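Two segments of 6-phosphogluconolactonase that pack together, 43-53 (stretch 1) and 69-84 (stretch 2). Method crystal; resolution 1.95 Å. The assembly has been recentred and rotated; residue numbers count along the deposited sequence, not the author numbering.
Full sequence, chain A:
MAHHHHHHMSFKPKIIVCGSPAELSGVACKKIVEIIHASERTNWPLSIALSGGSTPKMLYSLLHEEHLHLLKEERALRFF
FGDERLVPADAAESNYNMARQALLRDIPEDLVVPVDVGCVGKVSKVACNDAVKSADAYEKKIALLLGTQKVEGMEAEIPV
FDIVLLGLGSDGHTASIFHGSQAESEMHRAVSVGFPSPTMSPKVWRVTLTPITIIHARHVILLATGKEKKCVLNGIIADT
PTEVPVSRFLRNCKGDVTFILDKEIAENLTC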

ATOM      1  N   ASN A  43     -15.106 -12.971 -10.032  1.00 18.05           N
ATOM      2  CA  ASN A  43     -14.254 -11.752 -10.080  1.00 18.31           C
ATOM      3  C   ASN A  43     -12.907 -12.043  -9.429  1.00 18.51           C
ATOM      4  O   ASN A  43     -11.961 -11.219  -9.621  1.00 16.81           O
ATOM      5  CB  ASN A  43     -14.871 -10.545  -9.371  1.00 19.64           C
ATOM      6  CG  ASN A  43     -16.190 -10.142  -9.985  1.00 20.61           C
ATOM      7  OD1 ASN A  43     -16.336 -10.165 -11.191  1.00 22.72           O
ATOM      8  ND2 ASN A  43     -17.180  -9.875  -9.159  1.00 22.71           N
ATOM      9  N   TRP A  44     -12.813 -13.163  -8.703  1.00 17.02           N
ATOM     10  CA  TRP A  44     -11.527 -13.612  -8.120  1.00 17.11           C
ATOM     11  C   TRP A  44     -10.599 -14.003  -9.270  1.00 17.82           C
ATOM     12  O   TRP A  44     -11.052 -14.471 -10.317  1.00 16.26           O
ATOM     13  CB  TRP A  44     -11.716 -14.750  -7.119  1.00 15.82           C
ATOM     14  CG  TRP A  44     -12.616 -14.460  -5.962  1.00 16.12           C
ATOM     15  CD1 TRP A  44     -13.367 -13.338  -5.718  1.00 15.08           C
ATOM     16  CD2 TRP A  44     -12.873 -15.368  -4.872  1.00 16.11           C
ATOM     17  NE1 TRP A  44     -14.079 -13.509  -4.560  1.00 16.74           N
ATOM     18  CE2 TRP A  44     -13.799 -14.734  -4.014  1.00 16.38           C
ATOM     19  CE3 TRP A  44     -12.439 -16.663  -4.564  1.00 15.88           C
ATOM     20  CZ2 TRP A  44     -14.279 -15.343  -2.858  1.00 16.59           C
ATOM     21  CZ3 TRP A  44     -12.902 -17.262  -3.415  1.00 15.89           C
ATOM     22  CH2 TRP A  44     -13.826 -16.618  -2.587  1.00 16.45           C
ATOM     23  N   PRO A  45      -9.268 -13.836  -9.126  1.00 19.09           N
ATOM     24  CA  PRO A  45      -8.668 -13.284  -7.919  1.00 17.55           C
ATOM     25  C   PRO A  45      -8.778 -11.760  -7.896  1.00 19.00           C
ATOM     26  O   PRO A  45      -8.599 -11.126  -8.931  1.00 21.08           O
ATOM     27  CB  PRO A  45      -7.184 -13.682  -8.012  1.00 18.04           C
ATOM     28  CG  PRO A  45      -6.942 -13.818  -9.503  1.00 19.17           C
ATOM     29  CD  PRO A  45      -8.263 -14.265 -10.114  1.00 18.82           C
ATOM     30  N   LEU A  46      -9.051 -11.217  -6.713  1.00 17.80           N
ATOM     31  CA  LEU A  46      -9.061  -9.762  -6.483  1.00 16.45           C
ATOM     32  C   LEU A  46      -7.611  -9.285  -6.357  1.00 15.81           C
ATOM     33  O   LEU A  46      -6.783  -9.933  -5.646  1.00 16.73           O
ATOM     34  CB  LEU A  46      -9.871  -9.452  -5.222  1.00 16.66           C
ATOM     35  CG  LEU A  46     -11.324  -9.936  -5.188  1.00 16.43           C
ATOM     36  CD1 LEU A  46     -11.954  -9.489  -3.895  1.00 17.14           C
ATOM     37  CD2 LEU A  46     -12.141  -9.365  -6.341  1.00 18.08           C
ATOM     38  N   SER A  47      -7.331  -8.129  -6.950  1.00 14.12           N
ATOM     39  CA  SER A  47      -5.984  -7.500  -6.922  1.00 12.64           C
ATOM     40  C   SER A  47      -5.756  -6.845  -5.551  1.00 11.69           C
ATOM     41  O   SER A  47      -6.557  -6.009  -5.128  1.00 11.22           O
ATOM     42  CB  SER A  47      -5.823  -6.558  -8.082  1.00 12.65           C
ATOM     43  OG  SER A  47      -6.900  -5.662  -8.151  1.00 11.15           O
ATOM     44  N   ILE A  48      -4.693  -7.229  -4.863  1.00 12.94           N
ATOM     45  CA  ILE A  48      -4.248  -6.532  -3.621  1.00 13.11           C
ATOM     46  C   ILE A  48      -2.831  -5.968  -3.832  1.00 12.43           C
ATOM     47  O   ILE A  48      -1.980  -6.679  -4.320  1.00 12.71           O
ATOM     48  CB  ILE A  48      -4.346  -7.464  -2.416  1.00 13.10           C
ATOM     49  CG1 ILE A  48      -4.057  -6.680  -1.135  1.00 14.14           C
ATOM     50  CG2 ILE A  48      -3.441  -8.685  -2.574  1.00 13.14           C
ATOM     51  CD1 ILE A  48      -4.556  -7.340   0.108  1.00 16.14           C
ATOM     52  N   ALA A  49      -2.569  -4.743  -3.388  1.00 12.55           N
ATOM     53  CA  ALA A  49      -1.213  -4.179  -3.362  1.00 11.78           C
ATOM     54  C   ALA A  49      -0.774  -4.178  -1.898  1.00 12.12           C
ATOM     55  O   ALA A  49      -1.488  -3.526  -1.075  1.00 13.68           O
ATOM     56  CB  ALA A  49      -1.179  -2.811  -3.976  1.00 12.24           C
ATOM     57  N   LEU A  50       0.287  -4.944  -1.599  1.00 11.35           N
ATOM     58  CA  LEU A  50       0.790  -5.181  -0.231  1.00 13.17           C
ATOM     59  C   LEU A  50       1.707  -4.023   0.173  1.00 15.18           C
ATOM     60  O   LEU A  50       2.380  -3.492  -0.688  1.00 15.41           O
ATOM     61  CB  LEU A  50       1.558  -6.501  -0.176  1.00 13.91           C
ATOM     62  CG  LEU A  50       0.809  -7.763  -0.580  1.00 13.16           C
ATOM     63  CD1 LEU A  50       1.709  -8.990  -0.449  1.00 13.19           C
ATOM     64  CD2 LEU A  50      -0.413  -7.940   0.268  1.00 13.85           C
ATOM     65  N   SER A  51       1.707  -3.642   1.445  1.00 16.54           N
ATOM     66  CA  SER A  51       2.760  -2.778   2.038  1.00 19.11           C
ATOM     67  C   SER A  51       3.807  -3.644   2.761  1.00 19.51           C
ATOM     68  O   SER A  51       3.495  -4.825   3.115  1.00 18.40           O
ATOM     69  CB  SER A  51       2.138  -1.778   2.974  1.00 18.72           C
ATOM     70  OG  SER A  51       1.407  -2.503   3.950  1.00 21.18           O
ATOM     71  N   GLY A  52       5.000  -3.084   2.977  1.00 19.31           N
ATOM     72  CA  GLY A  52       6.047  -3.671   3.852  1.00 19.16           C
ATOM     73  C   GLY A  52       5.907  -3.209   5.300  1.00 20.11           C
ATOM     74  O   GLY A  52       4.941  -2.498   5.617  1.00 21.51           O
ATOM     75  N   GLY A  53       6.828  -3.619   6.171  1.00 21.63           N
ATOM     76  CA  GLY A  53       6.791  -3.286   7.609  1.00 23.58           C
ATOM     77  C   GLY A  53       6.312  -4.439   8.473  1.00 24.99           C
ATOM     78  O   GLY A  53       5.986  -5.545   7.927  1.00 21.01           O
TER
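Stretch 2 69-84: HLLKEERALRFFFGDE

Parallel β-strands satisfy their backbone polar groups by a staggered rule: every second residue of a strand turns both backbone groups to the neighbour, its N donating to one residue and its O accepting from the residue two further on. The pairing of 69-84 with 43-53 in 6-phosphogluconolactonase is a clean example. Stretch 2 enters as the last part of a helix, where a wider π-type turn is closed by E74 N donating to H69 O at 3.0 Å. R75 then leaves helical geometry with positive phi (52/48), A76 N donates to L70 O at 3.3 Å, and the chain then runs extended as strand 77-81. That strand lies alongside strand 46-50 in the same direction, the axes crossing at -34° and approaching to 4.2 Å.

The register sets L46 beside L77, S47 beside R78, I48 beside F79, A49 beside F80 and L50 beside F81. Six hydrogen bonds hold it. L46 N donates to A76 O at 2.9 Å, and L46 O accepts from R78 N at 2.9 Å; I48 N donates to R78 O at 2.9 Å, and I48 O accepts from F80 N at 2.8 Å; L50 N donates to F80 O at 2.8 Å, and L50 O accepts from G82 N at 2.9 Å. On stretch 1, therefore, L46, I48 and L50 spend both backbone groups on this neighbour, while on stretch 2 R78 and F80 do the same. All six angles at hydrogen lie between 158° and 176°, so the bonds are nearly straight. The same carbonyls also receive CA-H...O contacts: L77 CA lies 3.3 Å from L46 O, and A49 CA lies 3.4 Å from F80 O.

Side chains alternate across the sheet. L46, I48, L50, L77, F79 and F81 share one face, where I48 CG2 reaches F79 CD1 at 3.5 Å and L50 CD1 lies 3.8 Å from F79 CD1 and 4.2 Å from F81 CE1. The other face carries S47, A49, R78 and F80; there S47 CB is 4.0 Å from F80 CE1, while S47 OG is satisfied elsewhere in the structure.

Beyond the ladder, other means take over. W44, followed by the cis peptide bond to P45, lays one ring face against A76, whose CB is 4.2 Å from the centroid of the six-membered ring; the edge of the ring meets E74 O, 3.5 Å from W44 CE3. The indole nitrogen, W44 NE1, is hydrogen-bonded elsewhere. P45 has no amide hydrogen to give, but its carbonyl is not idle: a water donates to P45 O at 2.7 Å and accepts from R78 NE at 2.9 Å, tying this carbonyl to the guanidinium. A second water closes the far end, accepting from G52 N at 2.9 Å and donating to D83 OD1 at 2.4 Å. Direct bonds thus serve the paired strands, and water bridges P45 to R78 at one end and G52 to D83 at the other.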

ATOM      1  N   HIS A  69      -6.422 -21.823   2.775  1.00 17.33           N
ATOM      2  CA  HIS A  69      -7.351 -22.518   1.863  1.00 17.21           C
ATOM      3  C   HIS A  69      -7.988 -21.497   0.903  1.00 15.44           C
ATOM      4  O   HIS A  69      -8.123 -21.787  -0.293  1.00 14.83           O
ATOM      5  CB  HIS A  69      -8.402 -23.307   2.657  1.00 17.75           C
ATOM      6  CG  HIS A  69      -9.229 -24.122   1.731  1.00 19.15           C
ATOM      7  ND1 HIS A  69     -10.437 -23.655   1.210  1.00 22.60           N
ATOM      8  CD2 HIS A  69      -8.987 -25.314   1.149  1.00 19.00           C
ATOM      9  CE1 HIS A  69     -10.916 -24.583   0.391  1.00 22.93           C
ATOM     10  NE2 HIS A  69     -10.044 -25.588   0.322  1.00 20.45           N
ATOM     11  N   LEU A  70      -8.370 -20.344   1.438  1.00 14.05           N
ATOM     12  CA  LEU A  70      -9.044 -19.277   0.690  1.00 15.38           C
ATOM     13  C   LEU A  70      -8.070 -18.737  -0.360  1.00 16.17           C
ATOM     14  O   LEU A  70      -8.528 -18.474  -1.469  1.00 16.20           O
ATOM     15  CB  LEU A  70      -9.493 -18.199   1.672  1.00 14.90           C
ATOM     16  CG  LEU A  70     -10.132 -16.963   1.063  1.00 16.00           C
ATOM     17  CD1 LEU A  70     -11.349 -17.332   0.243  1.00 17.11           C
ATOM     18  CD2 LEU A  70     -10.524 -15.977   2.145  1.00 17.06           C
ATOM     19  N   LEU A  71      -6.786 -18.601  -0.018  1.00 17.32           N
ATOM     20  CA  LEU A  71      -5.770 -17.897  -0.860  1.00 17.48           C
ATOM     21  C   LEU A  71      -5.081 -18.863  -1.830  1.00 18.83           C
ATOM     22  O   LEU A  71      -4.820 -18.472  -3.007  1.00 21.05           O
ATOM     23  CB  LEU A  71      -4.766 -17.196   0.061  1.00 16.28           C
ATOM     24  CG  LEU A  71      -5.383 -16.157   1.000  1.00 17.36           C
ATOM     25  CD1 LEU A  71      -4.322 -15.496   1.850  1.00 17.51           C
ATOM     26  CD2 LEU A  71      -6.216 -15.126   0.253  1.00 17.00           C
ATOM     27  N   LYS A  72      -4.773 -20.073  -1.383  1.00 20.78           N
ATOM     28  CA  LYS A  72      -4.018 -21.070  -2.185  1.00 21.20           C
ATOM     29  C   LYS A  72      -4.989 -21.893  -3.043  1.00 21.41           C
ATOM     30  O   LYS A  72      -4.860 -21.831  -4.265  1.00 23.14           O
ATOM     31  CB  LYS A  72      -3.144 -21.929  -1.270  1.00 22.59           C
ATOM     32  CG  LYS A  72      -2.548 -23.194  -1.876  1.00 24.70           C
ATOM     33  CD  LYS A  72      -1.736 -23.929  -0.824  1.00 25.91           C
ATOM     34  CE  LYS A  72      -0.469 -24.549  -1.354  1.00 29.25           C
ATOM     35  NZ  LYS A  72      -0.741 -25.749  -2.165  1.00 29.41           N
ATOM     36  N   GLU A  73      -5.909 -22.643  -2.434  1.00 21.13           N
ATOM     37  CA  GLU A  73      -6.864 -23.537  -3.149  1.00 20.46           C
ATOM     38  C   GLU A  73      -7.910 -22.713  -3.903  1.00 18.34           C
ATOM     39  O   GLU A  73      -8.266 -23.132  -5.012  1.00 16.22           O
ATOM     40  CB  GLU A  73      -7.624 -24.477  -2.211  1.00 24.66           C
ATOM     41  CG  GLU A  73      -6.887 -25.784  -1.955  1.00 31.39           C
ATOM     42  CD  GLU A  73      -5.576 -25.591  -1.222  1.00 34.78           C
ATOM     43  OE1 GLU A  73      -5.541 -24.763  -0.287  1.00 39.34           O
ATOM     44  OE2 GLU A  73      -4.576 -26.196  -1.644  1.00 40.27           O
ATOM     45  N   GLU A  74      -8.445 -21.643  -3.298  1.00 17.07           N
ATOM     46  CA  GLU A  74      -9.609 -20.909  -3.862  1.00 18.54           C
ATOM     47  C   GLU A  74      -9.110 -19.698  -4.671  1.00 16.38           C
ATOM     48  O   GLU A  74      -9.961 -19.056  -5.329  1.00 15.79           O
ATOM     49  CB  GLU A  74     -10.641 -20.531  -2.797  1.00 20.52           C
ATOM     50  CG  GLU A  74     -11.374 -21.703  -2.172  1.00 24.38           C
ATOM     51  CD  GLU A  74     -12.598 -21.263  -1.370  1.00 29.93           C
ATOM     52  OE1 GLU A  74     -13.455 -20.514  -1.933  1.00 30.91           O
ATOM     53  OE2 GLU A  74     -12.682 -21.604  -0.159  1.00 42.06           O
ATOM     54  N   ARG A  75      -7.795 -19.431  -4.676  1.00 15.33           N
ATOM     55  CA  ARG A  75      -7.164 -18.397  -5.538  1.00 15.36           C
ATOM     56  C   ARG A  75      -7.900 -17.055  -5.370  1.00 15.72           C
ATOM     57  O   ARG A  75      -8.269 -16.448  -6.403  1.00 17.51           O
ATOM     58  CB  ARG A  75      -7.205 -18.889  -6.993  1.00 15.28           C
ATOM     59  CG  ARG A  75      -6.491 -20.219  -7.210  1.00 16.07           C
ATOM     60  CD  ARG A  75      -6.648 -20.837  -8.584  1.00 15.81           C
ATOM     61  NE  ARG A  75      -6.491 -19.838  -9.638  1.00 17.69           N
ATOM     62  CZ  ARG A  75      -5.338 -19.408 -10.126  1.00 18.29           C
ATOM     63  NH1 ARG A  75      -4.197 -19.903  -9.701  1.00 19.51           N
ATOM     64  NH2 ARG A  75      -5.321 -18.503 -11.085  1.00 20.44           N
ATOM     65  N   ALA A  76      -8.159 -16.609  -4.142  1.00 14.55           N
ATOM     66  CA  ALA A  76      -8.970 -15.405  -3.867  1.00 15.16           C
ATOM     67  C   ALA A  76      -8.232 -14.096  -4.188  1.00 15.25           C
ATOM     68  O   ALA A  76      -8.944 -13.111  -4.510  1.00 16.72           O
ATOM     69  CB  ALA A  76      -9.437 -15.422  -2.450  1.00 15.41           C
ATOM     70  N   LEU A  77      -6.898 -14.079  -4.193  1.00 14.93           N
ATOM     71  CA  LEU A  77      -6.091 -12.830  -4.266  1.00 14.22           C
ATOM     72  C   LEU A  77      -4.934 -12.987  -5.254  1.00 14.38           C
ATOM     73  O   LEU A  77      -4.261 -14.046  -5.288  1.00 13.36           O
ATOM     74  CB  LEU A  77      -5.541 -12.439  -2.880  1.00 14.79           C
ATOM     75  CG  LEU A  77      -6.549 -11.843  -1.887  1.00 16.15           C
ATOM     76  CD1 LEU A  77      -5.898 -11.507  -0.552  1.00 17.02           C
ATOM     77  CD2 LEU A  77      -7.263 -10.622  -2.422  1.00 16.27           C
ATOM     78  N   ARG A  78      -4.664 -11.894  -5.955  1.00 13.21           N
ATOM     79  CA  ARG A  78      -3.458 -11.697  -6.780  1.00 14.02           C
ATOM     80  C   ARG A  78      -2.670 -10.577  -6.102  1.00 13.20           C
ATOM     81  O   ARG A  78      -3.193  -9.457  -5.923  1.00 11.85           O
ATOM     82  CB  ARG A  78      -3.853 -11.420  -8.231  1.00 14.15           C
ATOM     83  CG  ARG A  78      -2.708 -11.600  -9.203  1.00 16.26           C
ATOM     84  CD  ARG A  78      -3.084 -11.024 -10.576  1.00 17.57           C
ATOM     85  NE  ARG A  78      -4.150 -11.803 -11.222  1.00 19.81           N
ATOM     86  CZ  ARG A  78      -3.983 -12.983 -11.824  1.00 21.29           C
ATOM     87  NH1 ARG A  78      -2.806 -13.586 -11.868  1.00 21.64           N
ATOM     88  NH2 ARG A  78      -5.013 -13.596 -12.356  1.00 22.14           N
ATOM     89  N   PHE A  79      -1.488 -10.950  -5.633  1.00 12.76           N
ATOM     90  CA  PHE A  79      -0.637 -10.147  -4.742  1.00 12.80           C
ATOM     91  C   PHE A  79       0.323  -9.316  -5.597  1.00 12.55           C
ATOM     92  O   PHE A  79       1.197  -9.890  -6.281  1.00 13.62           O
ATOM     93  CB  PHE A  79       0.091 -11.067  -3.757  1.00 12.48           C
ATOM     94  CG  PHE A  79      -0.811 -11.794  -2.784  1.00 13.10           C
ATOM     95  CD1 PHE A  79      -1.204 -11.178  -1.610  1.00 12.81           C
ATOM     96  CD2 PHE A  79      -1.214 -13.103  -3.026  1.00 13.29           C
ATOM     97  CE1 PHE A  79      -2.037 -11.827  -0.712  1.00 13.02           C
ATOM     98  CE2 PHE A  79      -2.046 -13.762  -2.128  1.00 13.99           C
ATOM     99  CZ  PHE A  79      -2.397 -13.139  -0.944  1.00 13.70           C
ATOM    100  N   PHE A  80       0.180  -8.007  -5.491  1.00 12.79           N
ATOM    101  CA  PHE A  80       1.076  -6.967  -6.058  1.00 14.02           C
ATOM    102  C   PHE A  80       1.715  -6.214  -4.894  1.00 13.57           C
ATOM    103  O   PHE A  80       1.343  -6.452  -3.766  1.00 13.53           O
ATOM    104  CB  PHE A  80       0.262  -6.004  -6.914  1.00 13.74           C
ATOM    105  CG  PHE A  80      -0.373  -6.611  -8.141  1.00 14.28           C
ATOM    106  CD1 PHE A  80      -1.565  -7.321  -8.059  1.00 14.31           C
ATOM    107  CD2 PHE A  80       0.196  -6.439  -9.394  1.00 15.18           C
ATOM    108  CE1 PHE A  80      -2.159  -7.873  -9.189  1.00 14.58           C
ATOM    109  CE2 PHE A  80      -0.381  -7.018 -10.520  1.00 15.85           C
ATOM    110  CZ  PHE A  80      -1.553  -7.746 -10.413  1.00 15.32           C
ATOM    111  N   PHE A  81       2.640  -5.317  -5.178  1.00 15.35           N
ATOM    112  CA  PHE A  81       3.332  -4.505  -4.151  1.00 16.79           C
ATOM    113  C   PHE A  81       3.033  -3.040  -4.408  1.00 17.73           C
ATOM    114  O   PHE A  81       3.128  -2.618  -5.572  1.00 19.02           O
ATOM    115  CB  PHE A  81       4.819  -4.841  -4.138  1.00 17.11           C
ATOM    116  CG  PHE A  81       5.057  -6.239  -3.648  1.00 15.70           C
ATOM    117  CD1 PHE A  81       5.285  -6.481  -2.302  1.00 15.30           C
ATOM    118  CD2 PHE A  81       4.912  -7.310  -4.515  1.00 16.40           C
ATOM    119  CE1 PHE A  81       5.459  -7.778  -1.849  1.00 15.25           C
ATOM    120  CE2 PHE A  81       5.035  -8.611  -4.046  1.00 17.29           C
ATOM    121  CZ  PHE A  81       5.332  -8.836  -2.715  1.00 16.13           C
ATOM    122  N   GLY A  82       2.616  -2.344  -3.352  1.00 16.44           N
ATOM    123  CA  GLY A  82       2.392  -0.891  -3.394  1.00 18.00           C
ATOM    124  C   GLY A  82       3.713  -0.171  -3.558  1.00 17.71           C
ATOM    125  O   GLY A  82       3.724   0.907  -4.083  1.00 15.37           O
ATOM    126  N   ASP A  83       4.779  -0.757  -3.022  1.00 19.38           N
ATOM    127  CA  ASP A  83       6.165  -0.295  -3.230  1.00 21.52           C
ATOM    128  C   ASP A  83       7.132  -1.460  -3.015  1.00 20.03           C
ATOM    129  O   ASP A  83       6.755  -2.530  -2.433  1.00 17.03           O
ATOM    130  CB  ASP A  83       6.513   0.911  -2.344  1.00 22.48           C
ATOM    131  CG  ASP A  83       6.631   0.610  -0.870  1.00 27.00           C
ATOM    132  OD1 ASP A  83       5.955  -0.344  -0.401  1.00 32.33           O
ATOM    133  OD2 ASP A  83       7.390   1.353  -0.192  1.00 31.10           O
ATOM    134  N   GLU A  84       8.349  -1.225  -3.486  1.00 19.13           N
ATOM    135  CA  GLU A  84       9.474  -2.168  -3.357  1.00 19.68           C
ATOM    136  C   GLU A  84      10.768  -1.357  -3.335  1.00 19.98           C
ATOM    137  O   GLU A  84      10.884  -0.429  -4.147  1.00 18.25           O
ATOM    138  CB  GLU A  84       9.494  -3.158  -4.524  1.00 19.23           C
ATOM    139  CG  GLU A  84      10.547  -4.240  -4.344  1.00 18.81           C
ATOM    140  CD  GLU A  84      10.421  -5.007  -3.026  1.00 18.55           C
ATOM    141  OE1 GLU A  84      10.833  -4.446  -1.949  1.00 18.97           O
ATOM    142  OE2 GLU A  84       9.897  -6.137  -3.066  1.00 14.94           O
TER
HETATM  143  O   HOH W   1      -6.356 -10.165 -10.150  1.00 24.64           O
HETATM  144  O   HOH W   2       5.170  -0.422   1.875  1.00 24.98           O